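Local coordinates for sigma regulatory family protein-PP2C phosphatase (Chlamydia trachomatis serovar L2, PDB 6MAB), which probably acts as a PP2C-type phosphatase whose periplasmic sensor domain, the part described here, is thought to respond to TCA-cycle intermediates, at residues P112-L117 against V129-I134; V168-L173 against I256-E261; N176-Q181 against K198-D203. All coordinates share one frame; numbering follows the deposited sequence.

In the fold
The periplasmic domain carries two antiparallel sheets beside a long N-terminal helix, an arrangement consistent with a double Cache-like sensor. Interaction 1 is a hairpin of the five-stranded sheet; interaction 2 pairs two inner strands of the six-stranded sheet, on the opposite side of the chain's centre, the two contact centres being about 26 Å apart. Leu117 CD1 and Ile172 CG2, 3.6 Å apart, join them by packing. Interaction 3 is nested in the long loop that interaction 2 closes, with centres about 16 Å apart; strand 179-182 pairs with strand 169-174, Leu180 N lying 2.7 Å from Ile172 O, a probable hydrogen bond. An isopropanol, probably from the crystallisation liquor, lies near the Glu199 side chain in interaction 3.

Interaction 1: P112-L117 against V129-I134; sequences PFLATL and VLQTNI
The beta hairpin of strands 113-119 and 126-135, at one margin of the five-stranded sheet, pairs Leu114 with Gln131 and Thr116 with Val129 as hydrogen-bonded antiparallel pairs. Leu114 N reaches Gln131 O at 2.8 Å, and Gln131 N returns to Leu114 O at 3.0 Å. One more bond, Asn133 N to Pro112 O at 3.1 Å, extends the pairing to Pro112, the residue before the strand, nearly straight at 168°. The strand axes run 177° apart in direction, so there is little twist between them.

On the face carrying Leu114 and Gln131, the two side chains lie alongside each other, with Leu114 CG 4.1 Å from Gln131 CB. The Gln131 amide extends beyond this contact to Glu104 O and Phe106 N. Thr116 places OG1 anti to its backbone N (chi1 -170°), where it bonds Met252 O, and this leaves CG2 to pack against Val129 CB at 4.2 Å. On the other face Ala115 CB rests on Leu130 CD1 at 3.9 Å, beside Asn35 of helix 35-45.

Backbone bonds thus carry the pairing, while aliphatic groups pack side by side on the two faces and the buried polar ends are satisfied by residues outside the hairpin.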
loop_
_atom_site.group_PDB
_atom_site.type_symbol
_atom_site.label_atom_id
_atom_site.label_comp_id
_atom_site.label_asym_id
_atom_site.label_seq_id
_atom_site.Cartn_x
_atom_site.Cartn_y
_atom_site.Cartn_z
ATOM N N PRO A 112 9.396 2.931 -15.079
ATOM C CA PRO A 112 8.252 3.534 -15.770
ATOM C C PRO A 112 7.217 4.069 -14.812
ATOM O O PRO A 112 6.620 5.123 -15.075
ATOM C CB PRO A 112 7.697 2.384 -16.612
ATOM C CG PRO A 112 8.168 1.146 -15.901
ATOM C CD PRO A 112 9.504 1.486 -15.321
ATOM N N PHE A 113 6.963 3.356 -13.719
ATOM C CA PHE A 113 5.919 3.740 -12.782
ATOM C C PHE A 113 6.115 2.957 -11.491
ATOM O O PHE A 113 6.891 1.997 -11.426
ATOM C CB PHE A 113 4.502 3.460 -13.335
ATOM C CG PHE A 113 4.219 2.008 -13.534
ATOM C CD1 PHE A 113 3.684 1.255 -12.511
ATOM C CD2 PHE A 113 4.461 1.401 -14.755
ATOM C CE1 PHE A 113 3.419 -0.107 -12.689
ATOM C CE2 PHE A 113 4.192 0.043 -14.943
ATOM C CZ PHE A 113 3.685 -0.703 -13.921
ATOM N N LEU A 114 5.368 3.366 -10.471
ATOM C CA LEU A 114 5.238 2.555 -9.272
ATOM C C LEU A 114 3.811 2.639 -8.763
ATOM O O LEU A 114 3.071 3.592 -9.042
ATOM C CB LEU A 114 6.217 2.970 -8.171
ATOM C CG LEU A 114 6.099 4.371 -7.586
ATOM C CD1 LEU A 114 4.993 4.523 -6.543
ATOM C CD2 LEU A 114 7.472 4.742 -6.970
ATOM N N ALA A 115 3.440 1.632 -7.986
ATOM C CA ALA A 115 2.151 1.600 -7.307
ATOM C C ALA A 115 2.369 1.051 -5.909
ATOM O O ALA A 115 3.013 0.014 -5.747
ATOM C CB ALA A 115 1.142 0.741 -8.066
ATOM N N THR A 116 1.855 1.736 -4.900
ATOM C CA THR A 116 2.051 1.266 -3.537
ATOM C C THR A 116 0.866 1.709 -2.696
ATOM O O THR A 116 -0.065 2.337 -3.193
ATOM C CB THR A 116 3.389 1.745 -2.996
ATOM O OG1 THR A 116 3.675 1.081 -1.761
ATOM C CG2 THR A 116 3.431 3.256 -2.836
ATOM N N LEU A 117 0.873 1.294 -1.434
ATOM C CA LEU A 117 -0.147 1.695 -0.474
ATOM C C LEU A 117 0.484 2.539 0.615
ATOM O O LEU A 117 1.578 2.226 1.095
ATOM C CB LEU A 117 -0.804 0.482 0.156
ATOM C CG LEU A 117 -1.481 -0.479 -0.822
ATOM C CD1 LEU A 117 -1.993 -1.713 -0.085
ATOM C CD2 LEU A 117 -2.608 0.186 -1.560
ATOM N N VAL A 129 -1.242 4.803 -3.963
ATOM C CA VAL A 129 -0.408 5.889 -4.457
ATOM C C VAL A 129 0.243 5.386 -5.729
ATOM O O VAL A 129 1.086 4.486 -5.678
ATOM C CB VAL A 129 0.647 6.297 -3.429
ATOM C CG1 VAL A 129 1.474 7.459 -3.942
ATOM C CG2 VAL A 129 -0.016 6.628 -2.084
ATOM N N LEU A 130 -0.154 5.963 -6.851
ATOM C CA LEU A 130 0.368 5.596 -8.163
ATOM C C LEU A 130 1.143 6.774 -8.736
ATOM O O LEU A 130 0.651 7.904 -8.743
ATOM C CB LEU A 130 -0.759 5.203 -9.102
ATOM C CG LEU A 130 -1.158 3.738 -9.025
ATOM C CD1 LEU A 130 -1.666 3.352 -7.641
ATOM C CD2 LEU A 130 -2.198 3.401 -10.083
ATOM N N GLN A 131 2.378 6.511 -9.149
ATOM C CA GLN A 131 3.239 7.507 -9.759
ATOM C C GLN A 131 3.734 6.967 -11.079
ATOM O O GLN A 131 4.239 5.841 -11.123
ATOM C CB GLN A 131 4.399 7.841 -8.823
ATOM C CG GLN A 131 3.878 8.371 -7.509
ATOM C CD GLN A 131 4.967 8.751 -6.505
ATOM O OE1 GLN A 131 6.149 8.865 -6.842
ATOM N NE2 GLN A 131 4.550 8.977 -5.264
ATOM N N THR A 132 3.562 7.757 -12.137
ATOM C CA THR A 132 3.929 7.360 -13.489
ATOM C C THR A 132 4.757 8.452 -14.159
ATOM O O THR A 132 4.348 9.618 -14.189
ATOM C CB THR A 132 2.671 7.067 -14.285
ATOM O OG1 THR A 132 1.946 6.026 -13.626
ATOM C CG2 THR A 132 3.016 6.642 -15.723
ATOM N N ASN A 133 5.910 8.071 -14.710
ATOM C CA ASN A 133 6.790 9.042 -15.340
ATOM C C ASN A 133 6.205 9.527 -16.667
ATOM O O ASN A 133 5.647 8.752 -17.453
ATOM C CB ASN A 133 8.187 8.451 -15.554
ATOM C CG ASN A 133 9.081 8.638 -14.372
ATOM O OD1 ASN A 133 9.018 9.661 -13.677
ATOM N ND2 ASN A 133 9.933 7.662 -14.127
ATOM N N ILE A 134 6.305 10.833 -16.885
ATOM C CA ILE A 134 5.922 11.470 -18.138
ATOM C C ILE A 134 7.228 11.701 -18.890
ATOM O O ILE A 134 8.014 12.594 -18.554
ATOM C CB ILE A 134 5.136 12.762 -17.893
ATOM C CG1 ILE A 134 3.816 12.420 -17.168
ATOM C CG2 ILE A 134 4.876 13.493 -19.210
ATOM C CD1 ILE A 134 3.141 13.632 -16.543
#

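Interaction 2: V168-L173 against I256-E261; sequences VKTAIL and ILTYEE
Tyr259 holds CG between its own backbone N and carbonyl carbon (chi1 65°), and its ring lies across Lys169, the residue paired with it in the neighbouring strand. The Lys169 chain runs extended as far as CE and then bends at chi4 (55°), which places NZ beside Glu260. The Lys169 and Tyr259 side chains cross at about a right angle. Lys169 CB sits over one face of the ring, 3.6 Å from its centroid and 17° off the normal, a CH-pi contact; farther along, Lys169 CD comes to 3.6 Å from Tyr259 CE2. The phenol OH is bonded to Asp184.

Lys169 NZ and Glu260 OE1 form a salt bridge at 3.2 Å, whose hydrogen bond is weak. The same OE1 takes Glu261 N at 2.8 Å through its anti lone pair, next to the start of helix 262-267, so one carboxylate oxygen serves both a charge and a backbone N-H.

Main-chain bonds fix this register: Lys169 N to Tyr259 O is 2.8 Å, and Ala171 N to Leu257 O is 2.7 Å. On the Thr170 face, which helix 2-31 covers, Thr170 CG2 meets Ile256 CG2 at 3.8 Å.

Strands 169-174 and 254-261, first and last of the sheet in chain order, are neighbours in its interior, consistent with a PAS-like Cache fold, whose five strands run 2-1-5-4-3.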
loop_
_atom_site.group_PDB
_atom_site.type_symbol
_atom_site.label_atom_id
_atom_site.label_comp_id
_atom_site.label_asym_id
_atom_site.label_seq_id
_atom_site.Cartn_x
_atom_site.Cartn_y
_atom_site.Cartn_z
ATOM N N VAL A 168 -10.370 -16.507 7.583
ATOM C CA VAL A 168 -9.103 -15.946 8.029
ATOM C C VAL A 168 -9.171 -14.432 7.974
ATOM O O VAL A 168 -9.919 -13.834 7.195
ATOM C CB VAL A 168 -7.914 -16.480 7.207
ATOM C CG1 VAL A 168 -7.990 -17.999 7.113
ATOM C CG2 VAL A 168 -7.843 -15.822 5.850
ATOM N N LYS A 169 -8.372 -13.814 8.817
ATOM C CA LYS A 169 -8.266 -12.371 8.925
ATOM C C LYS A 169 -7.021 -11.901 8.183
ATOM O O LYS A 169 -6.148 -12.701 7.851
ATOM C CB LYS A 169 -8.212 -11.966 10.395
ATOM C CG LYS A 169 -9.404 -12.491 11.189
ATOM C CD LYS A 169 -9.319 -12.138 12.669
ATOM C CE LYS A 169 -10.474 -12.760 13.457
ATOM N NZ LYS A 169 -10.571 -14.238 13.264
ATOM N N THR A 170 -6.952 -10.596 7.909
ATOM C CA THR A 170 -5.919 -10.065 7.026
ATOM C C THR A 170 -5.395 -8.740 7.563
ATOM O O THR A 170 -6.156 -7.924 8.086
ATOM C CB THR A 170 -6.467 -9.845 5.600
ATOM O OG1 THR A 170 -7.036 -11.060 5.113
ATOM C CG2 THR A 170 -5.369 -9.351 4.632
ATOM N N ALA A 171 -4.096 -8.512 7.390
ATOM C CA ALA A 171 -3.468 -7.225 7.662
ATOM C C ALA A 171 -2.582 -6.864 6.479
ATOM O O ALA A 171 -1.881 -7.718 5.937
ATOM C CB ALA A 171 -2.646 -7.251 8.928
ATOM N N ILE A 172 -2.657 -5.602 6.066
ATOM C CA ILE A 172 -1.790 -5.049 5.033
ATOM C C ILE A 172 -0.603 -4.401 5.724
ATOM O O ILE A 172 -0.788 -3.547 6.609
ATOM C CB ILE A 172 -2.544 -4.023 4.174
ATOM C CG1 ILE A 172 -3.803 -4.644 3.565
ATOM C CG2 ILE A 172 -1.625 -3.408 3.111
ATOM C CD1 ILE A 172 -3.573 -5.840 2.671
ATOM N N LEU A 173 0.605 -4.813 5.329
ATOM C CA LEU A 173 1.855 -4.439 5.995
ATOM C C LEU A 173 2.692 -3.557 5.089
ATOM O O LEU A 173 2.939 -3.902 3.932
ATOM C CB LEU A 173 2.698 -5.671 6.353
ATOM C CG LEU A 173 2.459 -6.465 7.620
ATOM C CD1 LEU A 173 0.990 -6.628 7.923
ATOM C CD2 LEU A 173 3.166 -7.798 7.436
ATOM N N ILE A 256 1.286 -8.889 2.798
ATOM C CA ILE A 256 -0.010 -9.299 3.317
ATOM C C ILE A 256 0.234 -10.316 4.425
ATOM O O ILE A 256 0.966 -11.295 4.230
ATOM C CB ILE A 256 -0.910 -9.900 2.222
ATOM C CG1 ILE A 256 -1.293 -8.839 1.189
ATOM C CG2 ILE A 256 -2.183 -10.450 2.802
ATOM C CD1 ILE A 256 -1.901 -9.448 -0.060
ATOM N N LEU A 257 -0.375 -10.078 5.577
ATOM C CA LEU A 257 -0.375 -11.009 6.699
ATOM C C LEU A 257 -1.778 -11.587 6.810
ATOM O O LEU A 257 -2.726 -10.845 7.067
ATOM C CB LEU A 257 0.010 -10.297 8.007
ATOM C CG LEU A 257 -0.221 -11.113 9.287
ATOM C CD1 LEU A 257 0.724 -12.281 9.435
ATOM C CD2 LEU A 257 -0.083 -10.162 10.498
ATOM N N THR A 258 -1.938 -12.896 6.596
ATOM C CA THR A 258 -3.198 -13.524 6.986
ATOM C C THR A 258 -3.011 -14.178 8.353
ATOM O O THR A 258 -1.910 -14.590 8.708
ATOM C CB THR A 258 -3.656 -14.541 5.956
ATOM O OG1 THR A 258 -2.570 -15.416 5.673
ATOM C CG2 THR A 258 -4.103 -13.819 4.685
ATOM N N TYR A 259 -4.078 -14.224 9.144
ATOM C CA TYR A 259 -3.934 -14.733 10.502
ATOM C C TYR A 259 -5.275 -15.265 10.975
ATOM O O TYR A 259 -6.332 -14.944 10.416
ATOM C CB TYR A 259 -3.357 -13.658 11.468
ATOM C CG TYR A 259 -4.241 -12.421 11.702
ATOM C CD1 TYR A 259 -4.250 -11.371 10.797
ATOM C CD2 TYR A 259 -5.062 -12.323 12.825
ATOM C CE1 TYR A 259 -5.064 -10.245 10.982
ATOM C CE2 TYR A 259 -5.870 -11.188 13.022
ATOM C CZ TYR A 259 -5.859 -10.169 12.089
ATOM O OH TYR A 259 -6.664 -9.051 12.250
ATOM N N GLU A 260 -5.205 -16.089 12.017
ATOM C CA GLU A 260 -6.363 -16.789 12.552
ATOM C C GLU A 260 -6.026 -17.216 13.973
ATOM O O GLU A 260 -4.854 -17.411 14.312
ATOM C CB GLU A 260 -6.704 -18.011 11.684
ATOM C CG GLU A 260 -7.868 -18.850 12.177
ATOM C CD GLU A 260 -9.179 -18.068 12.289
ATOM O OE1 GLU A 260 -9.321 -17.221 13.217
ATOM O OE2 GLU A 260 -10.076 -18.316 11.444
ATOM N N GLU A 261 -7.057 -17.359 14.800
ATOM C CA GLU A 261 -6.837 -17.892 16.137
ATOM C C GLU A 261 -6.192 -19.270 16.058
ATOM O O GLU A 261 -6.613 -20.126 15.285
ATOM C CB GLU A 261 -8.159 -17.961 16.902
ATOM C CG GLU A 261 -8.774 -16.599 17.131
ATOM C CD GLU A 261 -10.090 -16.665 17.859
ATOM O OE1 GLU A 261 -10.240 -17.526 18.749
ATOM O OE2 GLU A 261 -10.974 -15.850 17.533
#

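Interaction 3: N176-Q181 against K198-D203; sequences NGIILQ and KEQFCD
The Phe201 ring carries Ile178 on one face, and the amide of Gln200 meets Asn176 O almost in its own plane. Over the ring, Ile178 CG1 stands 4.0 Å from the centroid, 13° off the normal and offset toward the rim, a CH-pi contact. CD1 of the same side chain comes to 3.5 Å from Phe201 CZ, and CG2 approaches CE1, so the branched isoleucine is spread across the ring, crossing Phe201 at about a right angle. At the ring's edge, in its plane, lies the carbonyl oxygen of Lys198.

Asn176 to Ile178 belong to the turn of the beta hairpin formed by strands 169-174 and 179-182, and the loop 198-203 packs on it. Within that loop Phe201 N bonds to Lys198 O at 2.9 Å, which turns the backbone there; the side chains of Gln200 and Phe201 both touch Ile178. Gly177 takes a left-handed backbone conformation that favours glycine, because a CB there would crowd the carbonyl oxygen of the residue before it.

Gln200 is extended beyond CG (chi2 -177°), which carries CD out toward the turn, and CB of the same residue packs against Ile178 CG1 at 3.8 Å. Its buried amide has partners at both ends: NE2 is held by Ser191 OG as well as by the turn, and OE1 takes Ser197 N. Asn176 CB also rests against Gln200 O, 3.7 Å away. Farther on, Asp203 touches Arg118 of strand 113-119, linking the loop to the other sheet. The hydrogen bond across the contact runs from Gln200 NE2 to Asn176 O, 2.9 Å long and nearly straight at 174°.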
loop_
_atom_site.group_PDB
_atom_site.type_symbol
_atom_site.label_atom_id
_atom_site.label_comp_id
_atom_site.label_asym_id
_atom_site.label_seq_id
_atom_site.Cartn_x
_atom_site.Cartn_y
_atom_site.Cartn_z
ATOM N N ASN A 176 8.535 -1.779 6.004
ATOM C CA ASN A 176 9.330 -1.795 7.228
ATOM C C ASN A 176 8.551 -2.326 8.429
ATOM O O ASN A 176 9.020 -2.201 9.564
ATOM C CB ASN A 176 9.869 -0.397 7.604
ATOM C CG ASN A 176 10.654 0.280 6.502
ATOM O OD1 ASN A 176 10.519 1.494 6.276
ATOM N ND2 ASN A 176 11.531 -0.470 5.862
ATOM N N GLY A 177 7.374 -2.889 8.218
ATOM C CA GLY A 177 6.701 -3.647 9.247
ATOM C C GLY A 177 5.625 -2.939 10.044
ATOM O O GLY A 177 5.336 -3.374 11.171
ATOM N N ILE A 178 5.008 -1.885 9.510
ATOM C CA ILE A 178 3.876 -1.222 10.162
ATOM C C ILE A 178 2.590 -1.699 9.487
ATOM O O ILE A 178 2.466 -1.636 8.259
ATOM C CB ILE A 178 4.001 0.305 10.089
ATOM C CG1 ILE A 178 5.265 0.810 10.820
ATOM C CG2 ILE A 178 2.766 0.960 10.696
ATOM C CD1 ILE A 178 5.329 0.404 12.307
ATOM N N ILE A 179 1.627 -2.151 10.283
ATOM C CA ILE A 179 0.327 -2.518 9.726
ATOM C C ILE A 179 -0.409 -1.263 9.266
ATOM O O ILE A 179 -0.604 -0.318 10.026
ATOM C CB ILE A 179 -0.485 -3.326 10.742
ATOM C CG1 ILE A 179 0.205 -4.677 10.997
ATOM C CG2 ILE A 179 -1.919 -3.522 10.249
ATOM C CD1 ILE A 179 -0.398 -5.511 12.110
ATOM N N LEU A 180 -0.809 -1.235 7.992
ATOM C CA LEU A 180 -1.579 -0.105 7.490
ATOM C C LEU A 180 -3.054 -0.241 7.839
ATOM O O LEU A 180 -3.720 0.753 8.159
ATOM C CB LEU A 180 -1.393 0.017 5.985
ATOM C CG LEU A 180 0.032 0.178 5.457
ATOM C CD1 LEU A 180 -0.007 0.374 3.932
ATOM C CD2 LEU A 180 0.762 1.318 6.118
ATOM N N GLN A 181 -3.588 -1.460 7.757
ATOM C CA GLN A 181 -4.991 -1.715 8.018
ATOM C C GLN A 181 -5.175 -3.209 8.206
ATOM O O GLN A 181 -4.550 -4.010 7.494
ATOM C CB GLN A 181 -5.860 -1.191 6.876
ATOM C CG GLN A 181 -7.320 -1.169 7.182
ATOM C CD GLN A 181 -8.066 -0.287 6.225
ATOM O OE1 GLN A 181 -8.611 -0.762 5.233
ATOM N NE2 GLN A 181 -8.092 1.019 6.512
ATOM N N LYS A 198 10.783 5.297 14.986
ATOM C CA LYS A 198 10.350 6.320 14.041
ATOM C C LYS A 198 10.726 5.947 12.611
ATOM O O LYS A 198 9.963 6.199 11.678
ATOM C CB LYS A 198 10.946 7.677 14.428
ATOM C CG LYS A 198 12.465 7.753 14.366
ATOM N N GLU A 199 11.887 5.326 12.424
ATOM C CA GLU A 199 12.352 5.031 11.071
ATOM C C GLU A 199 11.432 4.050 10.350
ATOM O O GLU A 199 11.399 4.031 9.111
ATOM C CB GLU A 199 13.787 4.501 11.139
ATOM C CG GLU A 199 14.838 5.531 11.617
ATOM C CD GLU A 199 14.859 5.793 13.144
ATOM O OE1 GLU A 199 14.221 5.050 13.935
ATOM O OE2 GLU A 199 15.537 6.765 13.557
ATOM N N GLN A 200 10.655 3.253 11.084
ATOM C CA GLN A 200 9.687 2.386 10.425
ATOM C C GLN A 200 8.616 3.162 9.689
ATOM O O GLN A 200 7.993 2.616 8.776
ATOM C CB GLN A 200 8.986 1.479 11.422
ATOM C CG GLN A 200 9.842 0.409 11.980
ATOM C CD GLN A 200 9.039 -0.465 12.880
ATOM O OE1 GLN A 200 8.896 -0.176 14.049
ATOM N NE2 GLN A 200 8.450 -1.516 12.326
ATOM N N PHE A 201 8.362 4.404 10.072
ATOM C CA PHE A 201 7.202 5.094 9.544
ATOM C C PHE A 201 7.510 5.908 8.298
ATOM O O PHE A 201 6.584 6.457 7.688
ATOM C CB PHE A 201 6.587 5.968 10.636
ATOM C CG PHE A 201 5.837 5.178 11.653
ATOM C CD1 PHE A 201 4.489 4.878 11.477
ATOM C CD2 PHE A 201 6.493 4.673 12.761
ATOM C CE1 PHE A 201 3.817 4.117 12.421
ATOM C CE2 PHE A 201 5.827 3.920 13.678
ATOM C CZ PHE A 201 4.504 3.638 13.512
ATOM N N CYS A 202 8.774 5.932 7.860
ATOM C CA CYS A 202 9.162 6.756 6.725
ATOM C C CYS A 202 8.496 6.329 5.425
ATOM O O CYS A 202 8.469 7.130 4.484
ATOM C CB CYS A 202 10.679 6.726 6.564
ATOM S SG CYS A 202 11.520 7.382 8.015
ATOM N N ASP A 203 7.987 5.097 5.340
ATOM C CA ASP A 203 7.332 4.610 4.124
ATOM C C ASP A 203 5.868 4.240 4.367
ATOM O O ASP A 203 5.302 3.414 3.632
ATOM C CB ASP A 203 8.092 3.411 3.539
ATOM C CG ASP A 203 8.112 2.203 4.476
ATOM O OD1 ASP A 203 7.578 2.286 5.602
ATOM O OD2 ASP A 203 8.666 1.157 4.077
#